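Local coordinates for SusD-like protein BACOVA_02651 (Bacteroides ovatus, PDB 5E75), which binds polysaccharide at the cell surface and probably captures xyloglucan before its transport into the periplasm for degradation, at residues Cys119-Met124 / Phe155-Asn160; Asp161-Val166 / Gly185-Val190; Thr179-Lys184 / Ser216-Asn221; Val190-Ser195 / Gly206-Ala211. All blocks are in the same frame, centred on the assembly; numbering follows the deposited sequence.

Interaction 1: Cys119-Met124 / Phe155-Asn160. With EDO (1,2-ethanediol), chain C.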
loop_
_atom_site.group_PDB
_atom_site.type_symbol
_atom_site.label_atom_id
_atom_site.label_comp_id
_atom_site.label_asym_id
_atom_site.label_seq_id
_atom_site.Cartn_x
_atom_site.Cartn_y
_atom_site.Cartn_z
ATOM N N CYS A 119 3.937 -6.550 -9.733
ATOM C CA CYS A 119 3.677 -5.703 -8.590
ATOM C C CYS A 119 4.883 -4.881 -8.176
ATOM O O CYS A 119 4.749 -3.698 -7.859
ATOM C CB CYS A 119 3.181 -6.526 -7.403
ATOM S SG CYS A 119 1.507 -7.230 -7.602
ATOM N N ALA A 120 6.053 -5.491 -8.135
ATOM C CA ALA A 120 7.266 -4.780 -7.785
ATOM C C ALA A 120 7.533 -3.630 -8.752
ATOM O O ALA A 120 7.808 -2.517 -8.320
ATOM C CB ALA A 120 8.445 -5.745 -7.728
ATOM N N TYR A 121 7.446 -3.896 -10.050
ATOM C CA TYR A 121 7.676 -2.844 -11.033
ATOM C C TYR A 121 6.602 -1.764 -10.957
ATOM O O TYR A 121 6.901 -0.598 -11.158
ATOM C CB TYR A 121 7.831 -3.398 -12.460
ATOM C CG TYR A 121 9.227 -3.864 -12.770
ATOM C CD1 TYR A 121 10.291 -2.985 -12.725
ATOM C CD2 TYR A 121 9.502 -5.191 -13.081
ATOM C CE1 TYR A 121 11.581 -3.392 -12.987
ATOM C CE2 TYR A 121 10.795 -5.605 -13.353
ATOM C CZ TYR A 121 11.834 -4.709 -13.308
ATOM O OH TYR A 121 13.131 -5.133 -13.569
ATOM N N PHE A 122 5.361 -2.127 -10.649
ATOM C CA PHE A 122 4.300 -1.121 -10.554
ATOM C C PHE A 122 4.516 -0.208 -9.354
ATOM O O PHE A 122 4.268 1.009 -9.441
ATOM C CB PHE A 122 2.927 -1.802 -10.529
ATOM C CG PHE A 122 1.729 -0.864 -10.679
ATOM C CD1 PHE A 122 1.717 0.215 -11.556
ATOM C CD2 PHE A 122 0.583 -1.125 -9.969
ATOM C CE1 PHE A 122 0.586 1.011 -11.670
ATOM C CE2 PHE A 122 -0.546 -0.325 -10.090
ATOM C CZ PHE A 122 -0.536 0.726 -10.933
ATOM N N TYR A 123 5.004 -0.735 -8.230
ATOM C CA TYR A 123 5.410 0.137 -7.135
ATOM C C TYR A 123 6.565 1.050 -7.568
ATOM O O TYR A 123 6.530 2.274 -7.362
ATOM C CB TYR A 123 5.840 -0.671 -5.918
ATOM C CG TYR A 123 4.724 -1.327 -5.117
ATOM C CD1 TYR A 123 3.634 -0.606 -4.653
ATOM C CD2 TYR A 123 4.798 -2.680 -4.790
ATOM C CE1 TYR A 123 2.657 -1.210 -3.911
ATOM C CE2 TYR A 123 3.821 -3.298 -4.036
ATOM C CZ TYR A 123 2.748 -2.553 -3.588
ATOM O OH TYR A 123 1.741 -3.139 -2.832
ATOM N N MET A 124 7.606 0.472 -8.166
ATOM C CA MET A 124 8.777 1.266 -8.562
ATOM C C MET A 124 8.440 2.384 -9.539
ATOM O O MET A 124 8.998 3.488 -9.463
ATOM C CB MET A 124 9.856 0.385 -9.165
ATOM C CG MET A 124 10.535 -0.489 -8.124
ATOM S SD MET A 124 12.158 -1.093 -8.614
ATOM C CE MET A 124 11.658 -2.541 -9.462
ATOM N N PHE A 155 5.403 0.245 -18.013
ATOM C CA PHE A 155 3.991 -0.100 -18.089
ATOM C C PHE A 155 3.741 -1.341 -18.943
ATOM O O PHE A 155 2.990 -2.227 -18.547
ATOM C CB PHE A 155 3.165 1.050 -18.675
ATOM C CG PHE A 155 2.589 2.012 -17.661
ATOM C CD1 PHE A 155 1.611 1.600 -16.759
ATOM C CD2 PHE A 155 2.959 3.339 -17.662
ATOM C CE1 PHE A 155 1.052 2.492 -15.855
ATOM C CE2 PHE A 155 2.403 4.232 -16.762
ATOM C CZ PHE A 155 1.455 3.803 -15.864
ATOM N N GLN A 156 4.334 -1.399 -20.131
ATOM C CA GLN A 156 4.092 -2.537 -21.006
ATOM C C GLN A 156 4.620 -3.838 -20.395
ATOM O O GLN A 156 3.985 -4.883 -20.516
ATOM C CB GLN A 156 4.709 -2.282 -22.383
ATOM C CG GLN A 156 4.399 -3.370 -23.395
ATOM C CD GLN A 156 2.944 -3.382 -23.777
ATOM O OE1 GLN A 156 2.395 -2.361 -24.199
ATOM N NE2 GLN A 156 2.288 -4.516 -23.606
ATOM N N PHE A 157 5.760 -3.772 -19.710
ATOM C CA PHE A 157 6.364 -4.945 -19.081
ATOM C C PHE A 157 5.426 -5.477 -17.992
ATOM O O PHE A 157 5.184 -6.679 -17.879
ATOM C CB PHE A 157 7.732 -4.524 -18.528
ATOM C CG PHE A 157 8.577 -5.651 -18.020
ATOM C CD1 PHE A 157 8.413 -6.144 -16.737
ATOM C CD2 PHE A 157 9.566 -6.194 -18.819
ATOM C CE1 PHE A 157 9.202 -7.178 -16.263
ATOM C CE2 PHE A 157 10.361 -7.221 -18.360
ATOM C CZ PHE A 157 10.184 -7.720 -17.076
ATOM N N ILE A 158 4.902 -4.566 -17.180
ATOM C CA ILE A 158 3.937 -4.910 -16.143
ATOM C C ILE A 158 2.683 -5.559 -16.740
ATOM O O ILE A 158 2.227 -6.605 -16.285
ATOM C CB ILE A 158 3.542 -3.643 -15.354
ATOM C CG1 ILE A 158 4.700 -3.134 -14.488
ATOM C CG2 ILE A 158 2.333 -3.880 -14.472
ATOM C CD1 ILE A 158 4.557 -1.678 -14.065
ATOM N N ILE A 159 2.148 -4.947 -17.793
ATOM C CA ILE A 159 0.969 -5.485 -18.469
ATOM C C ILE A 159 1.218 -6.903 -19.016
ATOM O O ILE A 159 0.382 -7.810 -18.861
ATOM C CB ILE A 159 0.478 -4.519 -19.583
ATOM C CG1 ILE A 159 -0.141 -3.262 -18.964
ATOM C CG2 ILE A 159 -0.538 -5.205 -20.508
ATOM C CD1 ILE A 159 -0.270 -2.100 -19.944
ATOM N N ASN A 160 2.376 -7.110 -19.624
ATOM C CA ASN A 160 2.681 -8.424 -20.176
ATOM C C ASN A 160 2.728 -9.487 -19.078
ATOM O O ASN A 160 2.206 -10.597 -19.240
ATOM C CB ASN A 160 4.021 -8.409 -20.919
ATOM C CG ASN A 160 3.975 -7.634 -22.224
ATOM O OD1 ASN A 160 2.908 -7.212 -22.692
ATOM N ND2 ASN A 160 5.153 -7.418 -22.807
HETATM C C1 EDO C . -0.414 -2.771 -6.944
HETATM O O1 EDO C . -0.778 -1.526 -6.355
HETATM C C2 EDO C . 0.933 -3.247 -6.417
HETATM O O2 EDO C . 2.011 -2.681 -7.165
#
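Two hydrogen bonds grip the carbonyl oxygen of Cys119: the helical one from Tyr123 N, and one from O2 of a bound 1,2-ethanediol at 3.0 Å from Cys119 O. The diol, probably left from crystallisation, lies over one face of the Tyr123 ring, its O2 3.4 Å above the plane near the ring centre, and Arg126 also hydrogen-bonds to it. The contact between 119-124 and 155-160 is apolar. Ile158 is the central wedge: with its CG1 beside the backbone N and the chain extended at chi2, Ile158 CD1 reaches to 3.5 Å from Phe122 N, while Ile158 CG1 touches Tyr121 CB at 3.7 Å. Farther out, the Tyr121 and Phe157 rings cross obliquely with planes 73° apart, CE2 of Tyr121 meeting CE1 of Phe157 at 3.7 Å. The hydroxyl of Tyr121 hydrogen-bonds to the backbone O of Ile132, which fixes the far end of the ring. Phe122, with CG anti to the backbone N (chi1 -170°), approaches Phe155 more loosely. The segment axes run antiparallel at 154° and 9.3 Å apart, a buried pairing of helices 103-125 and 151-168 consistent with the TPR-like helical scaffold of the SusD family.

Interaction 2: Asp161-Val166 / Gly185-Val190. With EDO (1,2-ethanediol), chain C.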
loop_
_atom_site.group_PDB
_atom_site.type_symbol
_atom_site.label_atom_id
_atom_site.label_comp_id
_atom_site.label_asym_id
_atom_site.label_seq_id
_atom_site.Cartn_x
_atom_site.Cartn_y
_atom_site.Cartn_z
ATOM N N ASP A 161 3.348 -9.147 -17.957
ATOM C CA ASP A 161 3.434 -10.062 -16.826
ATOM C C ASP A 161 2.037 -10.364 -16.272
ATOM O O ASP A 161 1.697 -11.527 -15.999
ATOM C CB ASP A 161 4.285 -9.478 -15.694
ATOM C CG ASP A 161 5.773 -9.717 -15.859
ATOM O OD1 ASP A 161 6.185 -10.484 -16.767
ATOM O OD2 ASP A 161 6.543 -9.153 -15.066
ATOM N N LEU A 162 1.222 -9.330 -16.105
ATOM C CA LEU A 162 -0.123 -9.540 -15.609
ATOM C C LEU A 162 -0.992 -10.352 -16.571
ATOM O O LEU A 162 -1.823 -11.154 -16.126
ATOM C CB LEU A 162 -0.775 -8.196 -15.276
ATOM C CG LEU A 162 -0.144 -7.506 -14.068
ATOM C CD1 LEU A 162 -0.630 -6.077 -13.953
ATOM C CD2 LEU A 162 -0.430 -8.263 -12.791
ATOM N N ASN A 163 -0.821 -10.148 -17.874
ATOM C CA ASN A 163 -1.571 -10.938 -18.863
ATOM C C ASN A 163 -1.286 -12.421 -18.672
ATOM O O ASN A 163 -2.200 -13.226 -18.673
ATOM C CB ASN A 163 -1.227 -10.536 -20.307
ATOM C CG ASN A 163 -1.852 -9.220 -20.732
ATOM O OD1 ASN A 163 -2.837 -8.763 -20.156
ATOM N ND2 ASN A 163 -1.301 -8.626 -21.782
ATOM N N TYR A 164 -0.017 -12.768 -18.489
ATOM C CA TYR A 164 0.333 -14.165 -18.293
ATOM C C TYR A 164 -0.326 -14.685 -17.025
ATOM O O TYR A 164 -0.866 -15.789 -17.000
ATOM C CB TYR A 164 1.846 -14.363 -18.236
ATOM C CG TYR A 164 2.238 -15.827 -18.169
ATOM C CD1 TYR A 164 2.263 -16.516 -16.951
ATOM C CD2 TYR A 164 2.559 -16.540 -19.324
ATOM C CE1 TYR A 164 2.593 -17.864 -16.893
ATOM C CE2 TYR A 164 2.905 -17.894 -19.258
ATOM C CZ TYR A 164 2.916 -18.533 -18.039
ATOM O OH TYR A 164 3.236 -19.858 -17.933
ATOM N N ALA A 165 -0.301 -13.895 -15.955
ATOM C CA ALA A 165 -0.880 -14.341 -14.700
ATOM C C ALA A 165 -2.399 -14.487 -14.788
ATOM O O ALA A 165 -2.965 -15.416 -14.216
ATOM C CB ALA A 165 -0.500 -13.392 -13.563
ATOM N N VAL A 166 -3.068 -13.570 -15.488
ATOM C CA VAL A 166 -4.506 -13.699 -15.685
ATOM C C VAL A 166 -4.815 -15.031 -16.383
ATOM O O VAL A 166 -5.765 -15.725 -16.022
ATOM C CB VAL A 166 -5.078 -12.528 -16.519
ATOM C CG1 VAL A 166 -6.535 -12.815 -16.998
ATOM C CG2 VAL A 166 -5.024 -11.228 -15.709
ATOM N N GLY A 185 -7.457 -7.739 -10.948
ATOM C CA GLY A 185 -7.599 -6.535 -10.143
ATOM C C GLY A 185 -6.408 -5.600 -10.262
ATOM O O GLY A 185 -6.565 -4.380 -10.412
ATOM N N ILE A 186 -5.201 -6.160 -10.191
ATOM C CA ILE A 186 -3.999 -5.344 -10.382
ATOM C C ILE A 186 -3.968 -4.769 -11.799
ATOM O O ILE A 186 -3.653 -3.605 -11.997
ATOM C CB ILE A 186 -2.692 -6.136 -10.095
ATOM C CG1 ILE A 186 -2.684 -6.681 -8.658
ATOM C CG2 ILE A 186 -1.455 -5.274 -10.351
ATOM C CD1 ILE A 186 -2.408 -5.703 -7.598
ATOM N N LEU A 187 -4.308 -5.588 -12.791
ATOM C CA LEU A 187 -4.300 -5.127 -14.168
ATOM C C LEU A 187 -5.279 -3.970 -14.405
ATOM O O LEU A 187 -4.957 -3.009 -15.109
ATOM C CB LEU A 187 -4.556 -6.310 -15.112
ATOM C CG LEU A 187 -4.456 -6.040 -16.609
ATOM C CD1 LEU A 187 -3.112 -5.424 -16.976
ATOM C CD2 LEU A 187 -4.639 -7.364 -17.337
ATOM N N ALA A 188 -6.440 -4.027 -13.751
ATOM C CA ALA A 188 -7.383 -2.919 -13.824
ATOM C C ALA A 188 -6.744 -1.639 -13.280
ATOM O O ALA A 188 -6.889 -0.554 -13.878
ATOM C CB ALA A 188 -8.647 -3.248 -13.071
ATOM N N LYS A 189 -6.043 -1.759 -12.151
ATOM C CA LYS A 189 -5.369 -0.614 -11.540
ATOM C C LYS A 189 -4.287 -0.052 -12.455
ATOM O O LYS A 189 -4.099 1.157 -12.545
ATOM C CB LYS A 189 -4.766 -0.975 -10.173
ATOM C CG LYS A 189 -5.783 -1.290 -9.103
ATOM C CD LYS A 189 -5.115 -1.567 -7.776
ATOM C CE LYS A 189 -4.339 -0.381 -7.261
ATOM N NZ LYS A 189 -3.908 -0.622 -5.841
ATOM N N VAL A 190 -3.562 -0.941 -13.126
ATOM C CA VAL A 190 -2.491 -0.537 -14.036
ATOM C C VAL A 190 -3.050 0.215 -15.255
ATOM O O VAL A 190 -2.539 1.275 -15.615
ATOM C CB VAL A 190 -1.630 -1.762 -14.442
ATOM C CG1 VAL A 190 -0.631 -1.383 -15.515
ATOM C CG2 VAL A 190 -0.901 -2.314 -13.231
HETATM C C1 EDO C . -0.414 -2.771 -6.944
HETATM O O1 EDO C . -0.778 -1.526 -6.355
HETATM C C2 EDO C . 0.933 -3.247 -6.417
HETATM O O2 EDO C . 2.011 -2.681 -7.165
#
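No aromatic ring enters this contact, and the one flat group that does is the carboxamide of Asn163: its OD1 rests 3.6 Å from Leu187 CD2, an apolar neighbour that offers it no hydrogen bond. Leu162 carries the packing, and it also touches Leu115 of helix 103-125. With CG beside the backbone N and the chain extended at chi2 (169°), it pushes CD1 at the other helix, where Leu162 CD1 meets Ile186 CG2 at 3.8 Å, and Val190 CG2 also at 3.8 Å. Leu162 CD1 lies 3.8 Å from Leu187 CA as well, so the branch sits close against the helix itself. Leu162 and Ile186 cross at about a right angle, whereas Leu187 sends CD1 to Leu162 and CD2 to Asn163 and, at 4.2 Å, to Val166 CG2. An alanine in place of Leu162 would remove both methyl branches and would probably loosen the core shared by Ile186, Leu187 and Val190. On the far side of helix 180-195, Lys189 NZ reaches a bound ethanediol weakly and pairs with Asp362. The axes lie 9.9 Å apart at 152°, an antiparallel hairpin of successive helices as expected of a TPR-clan fold.

Interaction 3: Thr179-Lys184 / Ser216-Asn221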
loop_
_atom_site.group_PDB
_atom_site.type_symbol
_atom_site.label_atom_id
_atom_site.label_comp_id
_atom_site.label_asym_id
_atom_site.label_seq_id
_atom_site.Cartn_x
_atom_site.Cartn_y
_atom_site.Cartn_z
ATOM N N THR A 179 -4.872 -15.766 -6.991
ATOM C CA THR A 179 -5.795 -16.244 -8.005
ATOM C C THR A 179 -5.775 -15.328 -9.224
ATOM O O THR A 179 -5.209 -14.231 -9.199
ATOM C CB THR A 179 -7.226 -16.247 -7.487
ATOM O OG1 THR A 179 -7.631 -14.895 -7.217
ATOM C CG2 THR A 179 -7.353 -17.088 -6.211
ATOM N N SER A 180 -6.433 -15.750 -10.289
ATOM C CA SER A 180 -6.569 -14.886 -11.450
ATOM C C SER A 180 -7.368 -13.614 -11.145
ATOM O O SER A 180 -7.169 -12.611 -11.813
ATOM C CB SER A 180 -7.189 -15.628 -12.625
ATOM O OG SER A 180 -8.388 -16.262 -12.246
ATOM N N TRP A 181 -8.233 -13.639 -10.125
ATOM C CA TRP A 181 -8.943 -12.426 -9.718
ATOM C C TRP A 181 -7.978 -11.358 -9.216
ATOM O O TRP A 181 -8.177 -10.162 -9.485
ATOM C CB TRP A 181 -9.989 -12.725 -8.636
ATOM C CG TRP A 181 -10.975 -13.766 -9.029
ATOM C CD1 TRP A 181 -11.147 -14.982 -8.435
ATOM C CD2 TRP A 181 -11.933 -13.699 -10.096
ATOM N NE1 TRP A 181 -12.139 -15.678 -9.070
ATOM C CE2 TRP A 181 -12.639 -14.920 -10.091
ATOM C CE3 TRP A 181 -12.260 -12.732 -11.050
ATOM C CZ2 TRP A 181 -13.648 -15.198 -11.004
ATOM C CZ3 TRP A 181 -13.278 -13.017 -11.953
ATOM C CH2 TRP A 181 -13.946 -14.243 -11.924
ATOM N N ALA A 182 -6.948 -11.771 -8.482
ATOM C CA ALA A 182 -5.931 -10.832 -8.034
ATOM C C ALA A 182 -5.206 -10.210 -9.226
ATOM O O ALA A 182 -4.995 -9.003 -9.280
ATOM C CB ALA A 182 -4.932 -11.528 -7.121
ATOM N N ALA A 183 -4.823 -11.033 -10.200
ATOM C CA ALA A 183 -4.137 -10.531 -11.389
ATOM C C ALA A 183 -5.029 -9.560 -12.171
ATOM O O ALA A 183 -4.564 -8.522 -12.622
ATOM C CB ALA A 183 -3.680 -11.681 -12.286
ATOM N N LYS A 184 -6.303 -9.894 -12.327
ATOM C CA LYS A 184 -7.220 -9.011 -13.028
ATOM C C LYS A 184 -7.396 -7.682 -12.275
ATOM O O LYS A 184 -7.476 -6.618 -12.895
ATOM C CB LYS A 184 -8.583 -9.674 -13.209
ATOM C CG LYS A 184 -8.602 -10.847 -14.163
ATOM C CD LYS A 184 -9.972 -11.518 -14.244
ATOM C CE LYS A 184 -9.962 -12.627 -15.298
ATOM N NZ LYS A 184 -11.243 -13.402 -15.307
ATOM N N SER A 216 -14.682 -4.835 -13.578
ATOM C CA SER A 216 -16.071 -5.295 -13.521
ATOM C C SER A 216 -16.133 -6.813 -13.421
ATOM O O SER A 216 -16.959 -7.359 -12.708
ATOM C CB SER A 216 -16.887 -4.803 -14.715
ATOM O OG SER A 216 -16.423 -5.338 -15.918
ATOM N N ASP A 217 -15.229 -7.499 -14.124
ATOM C CA ASP A 217 -15.186 -8.962 -14.063
ATOM C C ASP A 217 -14.963 -9.408 -12.602
ATOM O O ASP A 217 -15.689 -10.243 -12.067
ATOM C CB ASP A 217 -14.088 -9.462 -15.008
ATOM C CG ASP A 217 -14.087 -10.965 -15.191
ATOM O OD1 ASP A 217 -15.105 -11.631 -14.918
ATOM O OD2 ASP A 217 -13.035 -11.469 -15.638
ATOM N N VAL A 218 -13.979 -8.811 -11.932
ATOM C CA VAL A 218 -13.728 -9.144 -10.533
ATOM C C VAL A 218 -14.932 -8.812 -9.645
ATOM O O VAL A 218 -15.382 -9.636 -8.847
ATOM C CB VAL A 218 -12.476 -8.420 -10.005
ATOM C CG1 VAL A 218 -12.244 -8.729 -8.534
ATOM C CG2 VAL A 218 -11.240 -8.811 -10.821
ATOM N N CYS A 219 -15.444 -7.598 -9.775
ATOM C CA CYS A 219 -16.535 -7.158 -8.923
ATOM C C CYS A 219 -17.794 -7.993 -9.102
ATOM O O CYS A 219 -18.438 -8.386 -8.127
ATOM C CB CYS A 219 -16.851 -5.685 -9.206
ATOM S SG CYS A 219 -15.533 -4.532 -8.747
ATOM N N GLU A 220 -18.164 -8.234 -10.354
ATOM C CA GLU A 220 -19.418 -8.923 -10.660
ATOM C C GLU A 220 -19.351 -10.442 -10.609
ATOM O O GLU A 220 -20.347 -11.069 -10.249
ATOM C CB GLU A 220 -19.928 -8.529 -12.046
ATOM C CG GLU A 220 -20.140 -7.034 -12.275
ATOM C CD GLU A 220 -21.393 -6.444 -11.633
ATOM O OE1 GLU A 220 -22.041 -7.094 -10.784
ATOM O OE2 GLU A 220 -21.696 -5.287 -11.997
ATOM N N ASN A 221 -18.200 -11.040 -10.946
ATOM C CA ASN A 221 -18.140 -12.474 -11.241
ATOM C C ASN A 221 -17.284 -13.312 -10.300
ATOM O O ASN A 221 -17.335 -14.542 -10.360
ATOM C CB ASN A 221 -17.640 -12.696 -12.682
ATOM C CG ASN A 221 -18.550 -12.065 -13.721
ATOM O OD1 ASN A 221 -19.777 -12.082 -13.584
ATOM N ND2 ASN A 221 -17.955 -11.483 -14.747
#
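Asp217 turns CG anti to its backbone N (chi1 -171°), while Lys184 keeps CG beside the backbone N and runs fully extended, so that ammonium and carboxylate meet between the helices. Lys184 NZ donates to Asp217 OD2 at 2.7 Å in a salt bridge, arriving from above the carboxylate plane. The other oxygen is held from its own helix: Asn221 ND2 bonds along a nearly straight line (176°) to the anti lone pair of Asp217 OD1, at 2.9 Å, and thereby fixes the rotation of the carboxylate. Trp181 presents its ring edge to Asp217, the two planes 72° apart, with CZ3 3.7 Å from Asp217 OD1. Trp181 CH2 comes 3.7 Å from Asn221 O. Alongside, Val218 CG2 packs on Lys184 CB at 3.7 Å and on Trp181 O at 3.6 Å. An alanine in place of Asp217 would remove the acceptor of both Lys184 and Asn221 and would probably leave the Trp181 edge less well packed. The contact joins the start of helix 180-195, N-capped by weak bonds to Thr179 OG1, to the end of helix 205-221; helix 151-168 touches Lys184, and helix 360-372 backs Val218.

Interaction 4: Val190-Ser195 / Gly206-Ala211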
loop_
_atom_site.group_PDB
_atom_site.type_symbol
_atom_site.label_atom_id
_atom_site.label_comp_id
_atom_site.label_asym_id
_atom_site.label_seq_id
_atom_site.Cartn_x
_atom_site.Cartn_y
_atom_site.Cartn_z
ATOM N N VAL A 190 -3.562 -0.941 -13.126
ATOM C CA VAL A 190 -2.491 -0.537 -14.036
ATOM C C VAL A 190 -3.050 0.215 -15.255
ATOM O O VAL A 190 -2.539 1.275 -15.615
ATOM C CB VAL A 190 -1.630 -1.762 -14.442
ATOM C CG1 VAL A 190 -0.631 -1.383 -15.515
ATOM C CG2 VAL A 190 -0.901 -2.314 -13.231
ATOM N N TYR A 191 -4.092 -0.326 -15.881
ATOM C CA TYR A 191 -4.706 0.371 -17.008
ATOM C C TYR A 191 -5.273 1.729 -16.586
ATOM O O TYR A 191 -5.116 2.726 -17.302
ATOM C CB TYR A 191 -5.788 -0.486 -17.658
ATOM C CG TYR A 191 -5.269 -1.498 -18.651
ATOM C CD1 TYR A 191 -4.538 -1.101 -19.769
ATOM C CD2 TYR A 191 -5.499 -2.840 -18.473
ATOM C CE1 TYR A 191 -4.065 -2.012 -20.684
ATOM C CE2 TYR A 191 -5.038 -3.772 -19.401
ATOM C CZ TYR A 191 -4.309 -3.338 -20.490
ATOM O OH TYR A 191 -3.838 -4.251 -21.429
ATOM N N LEU A 192 -5.922 1.791 -15.425
ATOM C CA LEU A 192 -6.419 3.077 -14.949
ATOM C C LEU A 192 -5.269 4.056 -14.732
ATOM O O LEU A 192 -5.358 5.240 -15.120
ATOM C CB LEU A 192 -7.255 2.930 -13.671
ATOM C CG LEU A 192 -7.812 4.230 -13.074
ATOM C CD1 LEU A 192 -8.754 4.949 -14.054
ATOM C CD2 LEU A 192 -8.500 3.935 -11.761
ATOM N N ALA A 193 -4.172 3.577 -14.132
ATOM C CA ALA A 193 -3.017 4.433 -13.900
ATOM C C ALA A 193 -2.397 4.911 -15.204
ATOM O O ALA A 193 -1.960 6.055 -15.303
ATOM C CB ALA A 193 -1.961 3.695 -13.048
ATOM N N ARG A 194 -2.335 4.037 -16.210
ATOM C CA ARG A 194 -1.748 4.428 -17.486
ATOM C C ARG A 194 -2.630 5.421 -18.256
ATOM O O ARG A 194 -2.113 6.267 -18.997
ATOM C CB ARG A 194 -1.443 3.203 -18.360
ATOM C CG ARG A 194 -0.543 3.565 -19.541
ATOM C CD ARG A 194 -0.127 2.383 -20.396
ATOM N NE ARG A 194 -1.233 1.854 -21.176
ATOM C CZ ARG A 194 -1.106 0.908 -22.092
ATOM N NH1 ARG A 194 0.096 0.395 -22.343
ATOM N NH2 ARG A 194 -2.175 0.496 -22.754
ATOM N N SER A 195 -3.945 5.321 -18.069
ATOM C CA SER A 195 -4.889 6.040 -18.924
ATOM C C SER A 195 -4.575 7.534 -19.000
ATOM O O SER A 195 -4.607 8.109 -20.081
ATOM C CB SER A 195 -6.337 5.804 -18.489
ATOM O OG SER A 195 -6.621 6.410 -17.239
ATOM N N GLY A 206 -9.414 3.957 -24.399
ATOM C CA GLY A 206 -9.080 2.553 -24.531
ATOM C C GLY A 206 -8.648 1.940 -23.210
ATOM O O GLY A 206 -9.123 0.873 -22.835
ATOM N N ASP A 207 -7.747 2.622 -22.516
ATOM C CA ASP A 207 -7.294 2.145 -21.218
ATOM C C ASP A 207 -8.425 2.173 -20.191
ATOM O O ASP A 207 -8.513 1.269 -19.368
ATOM C CB ASP A 207 -6.096 2.954 -20.711
ATOM C CG ASP A 207 -4.776 2.612 -21.416
ATOM O OD1 ASP A 207 -4.696 1.636 -22.207
ATOM O OD2 ASP A 207 -3.791 3.321 -21.140
ATOM N N LEU A 208 -9.286 3.196 -20.233
ATOM C CA LEU A 208 -10.449 3.237 -19.344
ATOM C C LEU A 208 -11.353 2.033 -19.570
ATOM O O LEU A 208 -11.849 1.413 -18.630
ATOM C CB LEU A 208 -11.234 4.536 -19.511
ATOM C CG LEU A 208 -10.592 5.802 -18.950
ATOM C CD1 LEU A 208 -11.414 7.019 -19.374
ATOM C CD2 LEU A 208 -10.502 5.725 -17.432
ATOM N N GLU A 209 -11.578 1.706 -20.837
ATOM C CA GLU A 209 -12.430 0.579 -21.168
ATOM C C GLU A 209 -11.830 -0.720 -20.632
ATOM O O GLU A 209 -12.529 -1.535 -20.051
ATOM C CB GLU A 209 -12.647 0.506 -22.684
ATOM C CG GLU A 209 -13.454 -0.689 -23.148
ATOM C CD GLU A 209 -14.843 -0.744 -22.551
ATOM O OE1 GLU A 209 -15.381 0.321 -22.175
ATOM O OE2 GLU A 209 -15.401 -1.857 -22.448
ATOM N N LEU A 210 -10.533 -0.918 -20.843
ATOM C CA LEU A 210 -9.871 -2.103 -20.315
ATOM C C LEU A 210 -9.907 -2.175 -18.777
ATOM O O LEU A 210 -10.177 -3.230 -18.213
ATOM C CB LEU A 210 -8.435 -2.174 -20.833
ATOM C CG LEU A 210 -8.322 -2.533 -22.320
ATOM C CD1 LEU A 210 -6.943 -2.173 -22.868
ATOM C CD2 LEU A 210 -8.617 -3.987 -22.527
ATOM N N ALA A 211 -9.666 -1.056 -18.100
ATOM C CA ALA A 211 -9.776 -1.012 -16.643
ATOM C C ALA A 211 -11.181 -1.425 -16.194
ATOM O O ALA A 211 -11.354 -2.192 -15.248
ATOM C CB ALA A 211 -9.442 0.375 -16.141
#
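Segments 190-195 and 206-211 run almost antiparallel, at 161° with axes 7.9 Å apart, and their backbones come nearest at Ser195 CA and Asp207 CA, 5.1 Å apart. Arg194 takes hold of Asp207 side-on with two nitrogens, one to each oxygen. Arg194 NH2 donates in a straight line (180°) to the syn lone pair of Asp207 OD1 at 2.8 Å, while Arg194 NE reaches Asp207 OD2 at 2.9 Å from above the carboxylate plane. The paired hydrogen bonds restrain both groups, and a bend at chi3 of Arg194 brings the guanidinium round to the acid. Its NH2 also lies at the edge of the Tyr191 ring, in the ring plane. One face of that ring is covered by Leu210 in a CH-pi contact, CB standing 3.9 Å from the ring centroid, with CD1 3.6 Å from Tyr191 CE1. The close approach is consistent with the small Ser195 and Ala211: Ser195 CB touches Asp207 CB at 3.6 Å, and the methyl of Ala211 fits against Tyr191 and Leu192. Ser195 turns OG back to donate to Leu192 O at 2.7 Å, so its hydroxyl is satisfied within its own segment. Phe155 and Ile159 of helix 151-168 lie against Arg194. A tight antiparallel helical hairpin is the building element of TPR-like folds, the clan to which the SusD family belongs.

In the fold
From the N terminus, interaction 1 comes first: helix 151-168 folds back on helix 103-125 and closes a loop of 30 residues. Interaction 2 follows in series, the later half of the same helix pairing with helix 180-195, and Phe122, Phe155 and Ile158 of interaction 1 meet Val190 of interaction 2. Interaction 3 crosses interaction 2, since 179-184 lies between 161-166 and 185-190 while its partner, 216-221, comes later. Interaction 4 opens at Val190, shared with interaction 2, and nests inside the loop closed by interaction 3, both pairing helix 180-195 with helix 205-221. Together they join helices 103-125, 151-168, 180-195 and 205-221 in a row, each to the next, with helix 180-195 serving three contacts.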